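Local structure of UspA domain-containing protein (Pyrococcus horikoshii, 2DUM) at residues R6-P11 with L120-S125; F10-S15 with R78-K83; V22-K27 with I154-E159; R28-V33 with A90-N95. The protein is of unknown function but belongs to the universal stress protein A family, some members of which bind ATP. All coordinates share one frame; numbering follows the deposited sequence.

How the contacts relate
The four contacts map an alpha/beta fold around strand 7-11. Contact 1 pairs that strand with strand 120-124, and contact 2 begins at its end, sharing Phe10 and Pro11, and packs the loop after it against helix 69-90; the two centres are about 13 Å apart. Contact 3 sets helix 16-28 against the tail that follows strand 151-154; the strand's last residue reaches contact 1 by a probable hydrogen bond from Ile154 N to Leu123 O, 2.9 Å. Contact 4, nested along the chain inside contacts 1 and 3, is fastened to contact 3 by the salt bridge from Arg92 NH2 to Glu26 OE1, 2.7 Å. Phe91 packs on Phe10 and Phe25, so contacts 1, 3 and 4 share one aromatic core.

Contact 1: R6-P11 with L120-S125; sequences RKVLFP and LIILPS
Strands 7-11 and 120-124 are parallel neighbours in the central sheet of the universal stress protein fold; the axes of these short segments approach to 4.6 Å and cross at -30°. Two backbone hydrogen bonds join them, both made by Leu9, whose N-H and C=O reach back and forward to the residues flanking Ile121. Leu9 N donates to Leu120 O at 3.0 Å, from above the carbonyl plane. The return bond, Ile122 N to Leu9 O, is 2.8 Å and straighter, with the donor nearly along the C=O axis. Weaker CA-H...O contacts accompany them, among them a nearly straight one from Phe10 CA to Ile122 O.

Apolar packing follows on both faces. Leu9 and Ile121 run alongside each other on one face, which is covered by Val112 and Ile109 of helix 105-115; branched, purely aliphatic residues suit such a buried layer. Pro11 lies at about a right angle to Ile121, with CD 3.7 Å from Ile121 CD1. Val8, Leu120 and Ile122 pack on the other face, together with the Phe10 ring. Here Ile122 divides its two branches: CD1 goes to Val8 CG2, while CG2 sits at the edge of the Phe10 ring, near its plane and 3.6 Å from Phe10 CD2.

Contact 2: F10-S15 with R78-K83; sequences FPTDFS and RKLQEK
The loop leaving the carboxyl end of strand 7-11 is packed here against one turn of helix 69-90, and its core is an ST turn at Thr12. OG1 of Thr12, anti to its own backbone N (chi1 172°), accepts from Phe14 N at 2.8 Å, closing the turn. The same oxygen receives a second hydrogen bond from Lys83 NZ, 2.6 Å away. Lys83 meets it tip to tip on a fully extended chain, and a long flexible side chain is what it takes to carry an ammonium from the helix to this buried spot, where Tyr19 adds a cation-pi contact. Replacing Thr12 by an alanine would probably destabilise the turn and leave Lys83 less well fixed, since both bonds to OG1 and the methyl contact with Leu80 would go.

That methyl, CG2, packs alongside Leu80 CD2, 3.8 Å away. Phe14 supplies the largest apolar surface of the loop. Lys79 places CD over one face of its ring in a CH-pi contact, 3.9 Å from the ring centroid, while Lys79 CB and CG lie near CE1 and CZ of Phe14; the tip of the ring, Phe14 CZ, comes within 3.6 Å of Leu80 CD2. Next in the chain, Ser15 takes the N-cap position of helix 16-28, its OG bonded to Ala18 N. The arrangement belongs to the loop after the first strand of a parallel alpha/beta fold; in ATP-binding relatives this loop borders the nucleotide pocket, but no such role is established here.

Contact 3: V22-K27 with I154-E159; sequences VEVFEK and IKEVDE
With CG1 anti to the backbone N (chi1 -165°), Val24 lowers both methyls from helix 16-28 onto the irregular tail behind strand 151-154. Glu156 also holds CG anti to its N, but a bend at chi2 (49°) folds its carboxylate back to the chain, where OE1 accepts from Val157 N at 2.6 Å. The bond is fairly straight, although the N-H comes from above the carboxylate plane. Arg20 forms a salt bridge to the same oxygen, which is thus gripped by two donors.

Val24 CG1 rests on the tail's backbone, 3.6 Å from Glu156 C, and CG2 lies 4.0 Å from Glu156 OE1. Beta-branching suits the site, giving two methyls close to the backbone, one on the Glu156-Val157 peptide and one toward the Glu156 side chain. An alanine in place of Val24 would probably loosen the tail on the helix, since both methyl contacts would be lost. Ile154 CD1 meets the edge of the Phe25 ring, 4.0 Å from Phe25 CD1, and Met4 of the second subunit packs on both residues.

Between 22-27 and 154-159 the contact is thus van der Waals packing; Arg20 and Arg28 of the same helix add salt bridges to Glu156 and Asp158.

Contact 4: R28-V33 with A90-N95; sequences RNKMEV and AFRAKN
Two connecting segments meet here through one backbone bond and several side-chain contacts. Lys94 N donates to Val33 O at 2.9 Å, with an N-H...O angle of 158°, and Ala93 CA adds a CA-H...O contact to the same carbonyl. Val33 points into the other segment: its CG2 packs on Phe91 CB and sits at the edge of the aromatic ring, while CB faces Ala93 CB, 4.2 Å away. A compact branched residue fits between phenylalanine and alanine in this buried corner.

Arg92 makes the largest share of the contact, one face of its guanidinium lying over Asn29 O and Lys30 CG. Lys30 CG is 3.3 Å from Arg92 NH1, so the methylenes of Lys30 rather than its ammonium do the touching. Glu32 crosses the Lys94 chain at about a right angle, Glu32 OE2 lying 3.5 Å from Lys94 CD; the opposite charges are near but not in contact.

The second shell fixes these groups. Asn29 forms an Asx turn, OD1 accepting from Met31 N at 2.8 Å, and its ND2 donates back to Met31 O, so both ends of the amide hold the bend after helix 16-28. Arg92 leaves helix 69-90 with positive phi (54°), and its NH2 is paired with Glu26 on helix 16-28. Phe91 stacks on Phe25 of that helix. At the end of segment 90-95, the Asn95 backbone bonds to that of Gly34 and Val36, so the two helix-to-strand connections run directly into the neighbouring parallel strands 35-43 and 95-103.

Contact 1: R6-P11 with L120-S125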
loop_
_atom_site.group_PDB
_atom_site.type_symbol
_atom_site.label_atom_id
_atom_site.label_comp_id
_atom_site.label_asym_id
_atom_site.label_seq_id
_atom_site.Cartn_x
_atom_site.Cartn_y
_atom_site.Cartn_z
ATOM N N ARG A 6 2.349 -10.395 9.280
ATOM C CA ARG A 6 3.174 -11.340 10.001
ATOM C C ARG A 6 4.554 -10.790 10.316
ATOM O O ARG A 6 5.090 -11.122 11.405
ATOM C CB ARG A 6 3.285 -12.677 9.310
ATOM C CG ARG A 6 4.077 -12.579 8.184
ATOM C CD ARG A 6 4.537 -13.927 7.721
ATOM N NE ARG A 6 3.504 -14.714 6.982
ATOM C CZ ARG A 6 2.245 -14.377 6.559
ATOM N NH1 ARG A 6 1.623 -13.110 6.715
ATOM N NH2 ARG A 6 1.602 -15.409 5.925
ATOM N N LYS A 7 5.123 -9.971 9.421
ATOM C CA LYS A 7 6.413 -9.418 9.636
ATOM C C LYS A 7 6.564 -8.090 8.873
ATOM O O LYS A 7 7.286 -7.923 7.919
ATOM C CB LYS A 7 7.456 -10.431 9.239
ATOM C CG LYS A 7 8.927 -9.945 9.563
ATOM C CD LYS A 7 9.934 -10.721 8.718
ATOM C CE LYS A 7 10.268 -12.078 9.329
ATOM N NZ LYS A 7 11.663 -11.879 9.913
ATOM N N VAL A 8 5.838 -7.096 9.251
ATOM C CA VAL A 8 5.902 -5.961 8.387
ATOM C C VAL A 8 7.191 -5.220 8.615
ATOM O O VAL A 8 7.773 -5.334 9.718
ATOM C CB VAL A 8 4.688 -5.079 8.651
ATOM C CG1 VAL A 8 3.494 -5.973 8.842
ATOM C CG2 VAL A 8 4.932 -4.114 9.869
ATOM N N LEU A 9 7.636 -4.460 7.602
ATOM C CA LEU A 9 8.858 -3.654 7.772
ATOM C C LEU A 9 8.392 -2.280 7.636
ATOM O O LEU A 9 7.417 -2.002 6.901
ATOM C CB LEU A 9 9.816 -3.906 6.610
ATOM C CG LEU A 9 11.198 -3.321 6.249
ATOM C CD1 LEU A 9 11.131 -1.921 6.070
ATOM C CD2 LEU A 9 12.234 -3.592 7.305
ATOM N N PHE A 10 9.108 -1.383 8.256
ATOM C CA PHE A 10 8.586 -0.080 8.404
ATOM C C PHE A 10 9.772 0.757 8.643
ATOM O O PHE A 10 10.357 0.691 9.708
ATOM C CB PHE A 10 7.718 -0.040 9.671
ATOM C CG PHE A 10 7.344 1.319 10.051
ATOM C CD1 PHE A 10 8.149 2.057 10.844
ATOM C CD2 PHE A 10 6.252 1.900 9.517
ATOM C CE1 PHE A 10 7.881 3.325 11.156
ATOM C CE2 PHE A 10 5.957 3.223 9.826
ATOM C CZ PHE A 10 6.797 3.920 10.668
ATOM N N PRO A 11 10.211 1.454 7.632
ATOM C CA PRO A 11 11.177 2.515 7.638
ATOM C C PRO A 11 10.766 3.830 8.267
ATOM O O PRO A 11 9.783 4.474 7.830
ATOM C CB PRO A 11 11.396 2.728 6.185
ATOM C CG PRO A 11 11.082 1.293 5.607
ATOM C CD PRO A 11 9.851 1.066 6.270
ATOM N N LEU A 120 5.159 -7.594 4.296
ATOM C CA LEU A 120 4.667 -6.339 3.857
ATOM C C LEU A 120 5.744 -5.330 4.063
ATOM O O LEU A 120 6.568 -5.481 4.971
ATOM C CB LEU A 120 3.535 -5.891 4.747
ATOM C CG LEU A 120 2.817 -4.620 4.309
ATOM C CD1 LEU A 120 2.485 -4.582 2.830
ATOM C CD2 LEU A 120 1.499 -4.495 4.963
ATOM N N ILE A 121 5.745 -4.269 3.246
ATOM C CA ILE A 121 6.412 -3.040 3.703
ATOM C C ILE A 121 5.413 -1.925 3.926
ATOM O O ILE A 121 4.464 -1.814 3.147
ATOM C CB ILE A 121 7.779 -2.620 3.010
ATOM C CG1 ILE A 121 7.679 -1.193 2.618
ATOM C CG2 ILE A 121 8.148 -3.356 1.774
ATOM C CD1 ILE A 121 8.833 -0.360 3.027
ATOM N N ILE A 122 5.581 -1.166 5.009
ATOM C CA ILE A 122 4.677 -0.071 5.325
ATOM C C ILE A 122 5.498 1.133 5.315
ATOM O O ILE A 122 6.555 1.113 5.921
ATOM C CB ILE A 122 4.194 -0.134 6.760
ATOM C CG1 ILE A 122 3.140 -1.228 6.905
ATOM C CG2 ILE A 122 3.553 1.156 7.194
ATOM C CD1 ILE A 122 3.119 -1.823 8.289
ATOM N N LEU A 123 4.981 2.178 4.661
ATOM C CA LEU A 123 5.614 3.489 4.456
ATOM C C LEU A 123 4.660 4.658 4.683
ATOM O O LEU A 123 3.461 4.575 4.299
ATOM C CB LEU A 123 5.914 3.697 2.999
ATOM C CG LEU A 123 7.104 3.211 2.275
ATOM C CD1 LEU A 123 7.961 2.866 3.415
ATOM C CD2 LEU A 123 6.717 2.011 1.464
ATOM N N PRO A 124 5.194 5.794 5.191
ATOM C CA PRO A 124 4.391 7.009 5.253
ATOM C C PRO A 124 4.353 7.588 3.862
ATOM O O PRO A 124 5.355 7.406 3.124
ATOM C CB PRO A 124 5.226 7.933 6.186
ATOM C CG PRO A 124 6.315 7.103 6.709
ATOM C CD PRO A 124 6.551 6.045 5.705
ATOM N N SER A 125 3.243 8.256 3.500
ATOM C CA SER A 125 3.149 8.837 2.154
ATOM C C SER A 125 4.220 9.900 2.095
ATOM O O SER A 125 5.253 9.703 1.451
ATOM C CB SER A 125 1.772 9.339 1.768
ATOM O OG SER A 125 1.658 10.742 1.909
#

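Contact 2: F10-S15 with R78-K83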
loop_
_atom_site.group_PDB
_atom_site.type_symbol
_atom_site.label_atom_id
_atom_site.label_comp_id
_atom_site.label_asym_id
_atom_site.label_seq_id
_atom_site.Cartn_x
_atom_site.Cartn_y
_atom_site.Cartn_z
ATOM N N PHE A 10 9.108 -1.383 8.256
ATOM C CA PHE A 10 8.586 -0.080 8.404
ATOM C C PHE A 10 9.772 0.757 8.643
ATOM O O PHE A 10 10.357 0.691 9.708
ATOM C CB PHE A 10 7.718 -0.040 9.671
ATOM C CG PHE A 10 7.344 1.319 10.051
ATOM C CD1 PHE A 10 8.149 2.057 10.844
ATOM C CD2 PHE A 10 6.252 1.900 9.517
ATOM C CE1 PHE A 10 7.881 3.325 11.156
ATOM C CE2 PHE A 10 5.957 3.223 9.826
ATOM C CZ PHE A 10 6.797 3.920 10.668
ATOM N N PRO A 11 10.211 1.454 7.632
ATOM C CA PRO A 11 11.177 2.515 7.638
ATOM C C PRO A 11 10.766 3.830 8.267
ATOM O O PRO A 11 9.783 4.474 7.830
ATOM C CB PRO A 11 11.396 2.728 6.185
ATOM C CG PRO A 11 11.082 1.293 5.607
ATOM C CD PRO A 11 9.851 1.066 6.270
ATOM N N THR A 12 11.557 4.224 9.277
ATOM C CA THR A 12 11.449 5.543 9.911
ATOM C C THR A 12 12.514 6.535 9.543
ATOM O O THR A 12 13.714 6.312 9.604
ATOM C CB THR A 12 11.369 5.565 11.460
ATOM O OG1 THR A 12 11.468 6.937 11.920
ATOM C CG2 THR A 12 12.493 4.725 12.105
ATOM N N ASP A 13 11.986 7.698 9.270
ATOM C CA ASP A 13 12.635 8.751 8.593
ATOM C C ASP A 13 13.154 9.599 9.675
ATOM O O ASP A 13 13.722 10.628 9.455
ATOM C CB ASP A 13 11.477 9.484 7.929
ATOM C CG ASP A 13 11.940 10.501 6.948
ATOM O OD1 ASP A 13 13.184 10.600 6.934
ATOM O OD2 ASP A 13 11.106 11.168 6.225
ATOM N N PHE A 14 12.910 9.162 10.885
ATOM C CA PHE A 14 12.943 10.047 12.011
ATOM C C PHE A 14 12.221 11.328 11.764
ATOM O O PHE A 14 12.081 12.072 12.705
ATOM C CB PHE A 14 14.345 10.281 12.528
ATOM C CG PHE A 14 14.854 9.119 13.245
ATOM C CD1 PHE A 14 14.107 8.578 14.270
ATOM C CD2 PHE A 14 16.044 8.474 12.840
ATOM C CE1 PHE A 14 14.583 7.407 14.915
ATOM C CE2 PHE A 14 16.533 7.284 13.484
ATOM C CZ PHE A 14 15.824 6.749 14.508
ATOM N N SER A 15 11.709 11.556 10.552
ATOM C CA SER A 15 10.918 12.745 10.263
ATOM C C SER A 15 9.642 12.911 11.086
ATOM O O SER A 15 9.222 12.030 11.833
ATOM C CB SER A 15 10.467 12.743 8.806
ATOM O OG SER A 15 9.474 11.739 8.568
ATOM N N ARG A 78 19.887 5.551 19.377
ATOM C CA ARG A 78 19.384 6.440 20.428
ATOM C C ARG A 78 17.869 6.419 20.295
ATOM O O ARG A 78 17.158 5.674 20.992
ATOM C CB ARG A 78 19.940 7.900 20.240
ATOM C CG ARG A 78 20.515 8.767 21.475
ATOM C CD ARG A 78 19.820 8.502 22.787
ATOM N NE ARG A 78 20.232 7.178 23.335
ATOM C CZ ARG A 78 19.460 6.276 24.003
ATOM N NH1 ARG A 78 18.142 6.498 24.240
ATOM N NH2 ARG A 78 20.013 5.115 24.432
ATOM N N LYS A 79 17.390 7.220 19.346
ATOM C CA LYS A 79 15.952 7.438 19.167
ATOM C C LYS A 79 15.247 6.192 18.653
ATOM O O LYS A 79 14.029 6.086 18.737
ATOM C CB LYS A 79 15.666 8.649 18.245
ATOM C CG LYS A 79 16.809 9.198 17.438
ATOM C CD LYS A 79 16.296 10.458 16.732
ATOM C CE LYS A 79 17.423 11.227 16.050
ATOM N NZ LYS A 79 18.682 11.181 16.897
ATOM N N LEU A 80 16.042 5.258 18.139
ATOM C CA LEU A 80 15.545 4.184 17.342
ATOM C C LEU A 80 15.274 3.199 18.334
ATOM O O LEU A 80 14.189 2.736 18.455
ATOM C CB LEU A 80 16.652 3.659 16.439
ATOM C CG LEU A 80 16.300 2.929 15.144
ATOM C CD1 LEU A 80 16.503 1.467 15.313
ATOM C CD2 LEU A 80 14.874 3.240 14.736
ATOM N N GLN A 81 16.287 2.899 19.103
ATOM C CA GLN A 81 16.122 1.784 19.983
ATOM C C GLN A 81 15.250 2.201 21.163
ATOM O O GLN A 81 14.770 1.387 21.942
ATOM C CB GLN A 81 17.440 1.059 20.333
ATOM C CG GLN A 81 17.220 -0.475 20.681
ATOM C CD GLN A 81 16.453 -0.763 22.088
ATOM O OE1 GLN A 81 17.034 -0.549 23.207
ATOM N NE2 GLN A 81 15.160 -1.240 22.005
ATOM N N GLU A 82 14.913 3.457 21.248
ATOM C CA GLU A 82 13.895 3.691 22.213
ATOM C C GLU A 82 12.475 3.820 21.587
ATOM O O GLU A 82 11.513 3.511 22.247
ATOM C CB GLU A 82 14.337 4.797 23.172
ATOM C CG GLU A 82 14.420 6.216 22.522
ATOM C CD GLU A 82 13.038 6.954 22.519
ATOM O OE1 GLU A 82 12.885 7.979 23.275
ATOM O OE2 GLU A 82 12.115 6.486 21.786
ATOM N N LYS A 83 12.360 4.221 20.320
ATOM C CA LYS A 83 11.089 4.282 19.551
ATOM C C LYS A 83 10.725 2.876 19.129
ATOM O O LYS A 83 9.710 2.627 18.529
ATOM C CB LYS A 83 11.302 5.159 18.296
ATOM C CG LYS A 83 10.179 5.284 17.290
ATOM C CD LYS A 83 10.642 5.966 15.959
ATOM C CE LYS A 83 9.511 6.041 14.748
ATOM N NZ LYS A 83 9.488 7.124 13.558
#

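Contact 3: V22-K27 with I154-E159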
loop_
_atom_site.group_PDB
_atom_site.type_symbol
_atom_site.label_atom_id
_atom_site.label_comp_id
_atom_site.label_asym_id
_atom_site.label_seq_id
_atom_site.Cartn_x
_atom_site.Cartn_y
_atom_site.Cartn_z
ATOM N N VAL A 22 2.917 6.605 12.185
ATOM C CA VAL A 22 2.813 5.702 13.345
ATOM C C VAL A 22 1.527 5.916 14.153
ATOM O O VAL A 22 0.814 4.917 14.399
ATOM C CB VAL A 22 4.081 5.718 14.245
ATOM C CG1 VAL A 22 3.853 4.990 15.517
ATOM C CG2 VAL A 22 5.257 5.068 13.545
ATOM N N GLU A 23 1.179 7.157 14.536
ATOM C CA GLU A 23 -0.199 7.390 15.085
ATOM C C GLU A 23 -1.267 6.840 14.145
ATOM O O GLU A 23 -2.092 5.977 14.525
ATOM C CB GLU A 23 -0.501 8.862 15.308
ATOM C CG GLU A 23 0.235 9.421 16.503
ATOM C CD GLU A 23 0.772 10.871 16.289
ATOM O OE1 GLU A 23 1.125 11.291 15.146
ATOM O OE2 GLU A 23 0.879 11.607 17.295
ATOM N N VAL A 24 -1.224 7.313 12.898
ATOM C CA VAL A 24 -2.272 6.956 11.987
ATOM C C VAL A 24 -2.404 5.447 11.985
ATOM O O VAL A 24 -3.514 4.994 12.079
ATOM C CB VAL A 24 -1.982 7.439 10.605
ATOM C CG1 VAL A 24 -3.203 7.385 9.815
ATOM C CG2 VAL A 24 -1.446 8.829 10.676
ATOM N N PHE A 25 -1.300 4.672 11.924
ATOM C CA PHE A 25 -1.453 3.248 11.874
ATOM C C PHE A 25 -2.106 2.881 13.131
ATOM O O PHE A 25 -3.051 2.092 13.140
ATOM C CB PHE A 25 -0.160 2.541 11.829
ATOM C CG PHE A 25 -0.300 1.063 11.545
ATOM C CD1 PHE A 25 -0.707 0.604 10.319
ATOM C CD2 PHE A 25 0.012 0.106 12.490
ATOM C CE1 PHE A 25 -0.843 -0.765 10.056
ATOM C CE2 PHE A 25 -0.111 -1.309 12.188
ATOM C CZ PHE A 25 -0.559 -1.712 10.986
ATOM N N GLU A 26 -1.658 3.524 14.211
ATOM C CA GLU A 26 -2.150 3.207 15.556
ATOM C C GLU A 26 -3.637 3.381 15.685
ATOM O O GLU A 26 -4.296 2.486 16.196
ATOM C CB GLU A 26 -1.400 4.001 16.622
ATOM C CG GLU A 26 -2.235 4.337 17.924
ATOM C CD GLU A 26 -2.263 3.169 18.965
ATOM O OE1 GLU A 26 -3.310 2.446 18.993
ATOM O OE2 GLU A 26 -1.241 2.965 19.726
ATOM N N LYS A 27 -4.153 4.512 15.162
ATOM C CA LYS A 27 -5.650 4.818 15.101
ATOM C C LYS A 27 -6.488 4.067 14.062
ATOM O O LYS A 27 -7.487 3.415 14.402
ATOM C CB LYS A 27 -5.958 6.299 15.019
ATOM C CG LYS A 27 -7.156 6.669 15.952
ATOM C CD LYS A 27 -8.214 5.411 16.287
ATOM C CE LYS A 27 -9.762 5.775 16.612
ATOM N NZ LYS A 27 -10.694 5.827 15.348
ATOM N N ILE A 154 0.598 4.546 4.067
ATOM C CA ILE A 154 -0.341 5.075 5.065
ATOM C C ILE A 154 -0.214 6.577 4.888
ATOM O O ILE A 154 0.784 7.022 4.237
ATOM C CB ILE A 154 -0.049 4.489 6.508
ATOM C CG1 ILE A 154 -1.297 4.050 7.239
ATOM C CG2 ILE A 154 0.463 5.498 7.456
ATOM C CD1 ILE A 154 -1.720 2.593 6.967
ATOM N N LYS A 155 -1.202 7.342 5.369
ATOM C CA LYS A 155 -1.239 8.760 5.051
ATOM C C LYS A 155 -1.756 9.736 6.140
ATOM O O LYS A 155 -1.048 10.694 6.520
ATOM C CB LYS A 155 -2.054 8.918 3.782
ATOM C CG LYS A 155 -1.481 9.895 2.775
ATOM C CD LYS A 155 -2.296 9.944 1.508
ATOM C CE LYS A 155 -1.899 8.887 0.494
ATOM N NZ LYS A 155 -2.137 9.526 -0.867
ATOM N N GLU A 156 -2.994 9.550 6.601
ATOM C CA GLU A 156 -3.597 10.350 7.694
ATOM C C GLU A 156 -5.019 9.861 7.951
ATOM O O GLU A 156 -5.644 9.216 7.086
ATOM C CB GLU A 156 -3.551 11.892 7.446
ATOM C CG GLU A 156 -4.147 12.807 8.593
ATOM C CD GLU A 156 -3.630 12.454 10.050
ATOM O OE1 GLU A 156 -4.291 11.680 10.822
ATOM O OE2 GLU A 156 -2.552 12.958 10.440
ATOM N N VAL A 157 -5.525 10.163 9.143
ATOM C CA VAL A 157 -6.728 9.493 9.648
ATOM C C VAL A 157 -8.054 9.983 8.989
ATOM O O VAL A 157 -8.043 10.612 7.897
ATOM C CB VAL A 157 -6.675 9.200 11.269
ATOM C CG1 VAL A 157 -6.171 10.385 12.107
ATOM C CG2 VAL A 157 -7.967 8.486 11.849
ATOM N N ASP A 158 -9.172 9.622 9.623
ATOM C CA ASP A 158 -10.528 9.850 9.115
ATOM C C ASP A 158 -11.222 11.229 9.508
ATOM O O ASP A 158 -10.733 12.357 9.188
ATOM C CB ASP A 158 -11.393 8.607 9.471
ATOM C CG ASP A 158 -11.720 7.727 8.247
ATOM O OD1 ASP A 158 -12.570 6.812 8.404
ATOM O OD2 ASP A 158 -11.165 7.953 7.135
ATOM N N GLU A 159 -12.375 11.114 10.173
ATOM C CA GLU A 159 -13.240 12.266 10.406
ATOM C C GLU A 159 -13.085 12.882 11.809
ATOM O O GLU A 159 -13.227 14.110 11.938
ATOM C CB GLU A 159 -14.722 11.938 10.073
ATOM C CG GLU A 159 -15.505 11.148 11.155
ATOM C CD GLU A 159 -15.173 9.650 11.201
ATOM O OE1 GLU A 159 -15.752 8.880 10.394
ATOM O OE2 GLU A 159 -14.350 9.247 12.062
#

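Contact 4: R28-V33 with A90-N95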
loop_
_atom_site.group_PDB
_atom_site.type_symbol
_atom_site.label_atom_id
_atom_site.label_comp_id
_atom_site.label_asym_id
_atom_site.label_seq_id
_atom_site.Cartn_x
_atom_site.Cartn_y
_atom_site.Cartn_z
ATOM N N ARG A 28 -6.035 4.134 12.812
ATOM C CA ARG A 28 -6.553 3.331 11.709
ATOM C C ARG A 28 -6.591 1.879 12.005
ATOM O O ARG A 28 -7.645 1.286 11.867
ATOM C CB ARG A 28 -5.719 3.547 10.450
ATOM C CG ARG A 28 -5.742 4.973 10.038
ATOM C CD ARG A 28 -5.450 5.179 8.601
ATOM N NE ARG A 28 -6.423 6.101 7.961
ATOM C CZ ARG A 28 -7.601 5.721 7.437
ATOM N NH1 ARG A 28 -8.382 6.639 6.882
ATOM N NH2 ARG A 28 -7.999 4.426 7.478
ATOM N N ASN A 29 -5.454 1.307 12.416
ATOM C CA ASN A 29 -5.344 -0.185 12.555
ATOM C C ASN A 29 -5.718 -0.780 13.869
ATOM O O ASN A 29 -5.267 -0.261 14.935
ATOM C CB ASN A 29 -3.927 -0.720 12.301
ATOM C CG ASN A 29 -3.839 -2.223 12.482
ATOM O OD1 ASN A 29 -4.632 -2.978 11.901
ATOM N ND2 ASN A 29 -2.881 -2.670 13.277
ATOM N N LYS A 30 -6.459 -1.902 13.791
ATOM C CA LYS A 30 -6.613 -2.735 14.991
ATOM C C LYS A 30 -6.176 -4.212 14.994
ATOM O O LYS A 30 -6.301 -4.907 16.005
ATOM C CB LYS A 30 -7.992 -2.547 15.606
ATOM C CG LYS A 30 -7.956 -1.389 16.577
ATOM C CD LYS A 30 -9.342 -1.018 17.103
ATOM C CE LYS A 30 -9.498 0.499 17.012
ATOM N NZ LYS A 30 -9.524 0.939 15.559
ATOM N N MET A 31 -5.631 -4.703 13.897
ATOM C CA MET A 31 -5.291 -6.143 13.785
ATOM C C MET A 31 -3.902 -6.266 14.401
ATOM O O MET A 31 -3.242 -5.225 14.757
ATOM C CB MET A 31 -5.289 -6.660 12.325
ATOM C CG MET A 31 -6.541 -6.333 11.491
ATOM S SD MET A 31 -6.572 -7.243 10.010
ATOM C CE MET A 31 -4.970 -6.927 9.400
ATOM N N GLU A 32 -3.432 -7.491 14.576
ATOM C CA GLU A 32 -2.237 -7.543 15.317
ATOM C C GLU A 32 -1.089 -8.058 14.453
ATOM O O GLU A 32 -1.127 -9.149 13.859
ATOM C CB GLU A 32 -2.506 -8.281 16.595
ATOM C CG GLU A 32 -2.123 -9.725 16.549
ATOM C CD GLU A 32 -1.571 -10.214 17.918
ATOM O OE1 GLU A 32 -1.965 -11.369 18.302
ATOM O OE2 GLU A 32 -0.775 -9.437 18.586
ATOM N N VAL A 33 -0.122 -7.189 14.289
ATOM C CA VAL A 33 1.147 -7.464 13.617
ATOM C C VAL A 33 1.964 -8.623 14.327
ATOM O O VAL A 33 1.884 -8.737 15.558
ATOM C CB VAL A 33 1.914 -6.131 13.657
ATOM C CG1 VAL A 33 3.074 -6.162 12.780
ATOM C CG2 VAL A 33 0.964 -4.956 13.307
ATOM N N ALA A 90 2.198 0.451 18.919
ATOM C CA ALA A 90 1.176 0.938 17.945
ATOM C C ALA A 90 0.716 -0.116 16.918
ATOM O O ALA A 90 -0.476 -0.404 16.723
ATOM C CB ALA A 90 1.704 2.168 17.232
ATOM N N PHE A 91 1.679 -0.707 16.261
ATOM C CA PHE A 91 1.340 -1.840 15.441
ATOM C C PHE A 91 0.615 -2.931 16.122
ATOM O O PHE A 91 0.129 -3.813 15.421
ATOM C CB PHE A 91 2.593 -2.304 14.795
ATOM C CG PHE A 91 3.101 -1.279 13.927
ATOM C CD1 PHE A 91 3.339 -0.009 14.460
ATOM C CD2 PHE A 91 3.168 -1.474 12.556
ATOM C CE1 PHE A 91 3.721 1.009 13.628
ATOM C CE2 PHE A 91 3.555 -0.494 11.738
ATOM C CZ PHE A 91 3.831 0.750 12.257
ATOM N N ARG A 92 0.547 -2.850 17.462
ATOM C CA ARG A 92 -0.054 -3.880 18.248
ATOM C C ARG A 92 0.626 -5.132 17.866
ATOM O O ARG A 92 0.046 -6.127 17.637
ATOM C CB ARG A 92 -1.550 -4.001 17.959
ATOM C CG ARG A 92 -2.127 -2.693 18.116
ATOM C CD ARG A 92 -3.189 -2.400 17.170
ATOM N NE ARG A 92 -4.398 -2.301 17.979
ATOM C CZ ARG A 92 -4.864 -1.172 18.546
ATOM N NH1 ARG A 92 -5.987 -1.219 19.276
ATOM N NH2 ARG A 92 -4.244 0.003 18.383
ATOM N N ALA A 93 1.915 -5.048 17.903
ATOM C CA ALA A 93 2.822 -6.044 17.421
ATOM C C ALA A 93 3.053 -7.129 18.507
ATOM O O ALA A 93 3.243 -6.769 19.663
ATOM C CB ALA A 93 4.142 -5.268 17.131
ATOM N N LYS A 94 3.071 -8.422 18.216
ATOM C CA LYS A 94 3.708 -9.282 19.185
ATOM C C LYS A 94 5.255 -9.025 19.350
ATOM O O LYS A 94 5.714 -9.254 20.452
ATOM C CB LYS A 94 3.504 -10.737 18.899
ATOM C CG LYS A 94 2.339 -11.057 18.035
ATOM C CD LYS A 94 1.494 -12.162 18.665
ATOM C CE LYS A 94 2.044 -13.521 18.296
ATOM N NZ LYS A 94 2.803 -13.663 16.935
ATOM N N ASN A 95 6.065 -8.602 18.339
ATOM C CA ASN A 95 7.558 -8.409 18.516
ATOM C C ASN A 95 8.118 -7.330 17.687
ATOM O O ASN A 95 7.598 -6.988 16.636
ATOM C CB ASN A 95 8.401 -9.604 18.174
ATOM C CG ASN A 95 8.055 -10.765 19.008
ATOM O OD1 ASN A 95 7.341 -11.673 18.556
ATOM N ND2 ASN A 95 8.488 -10.745 20.289
#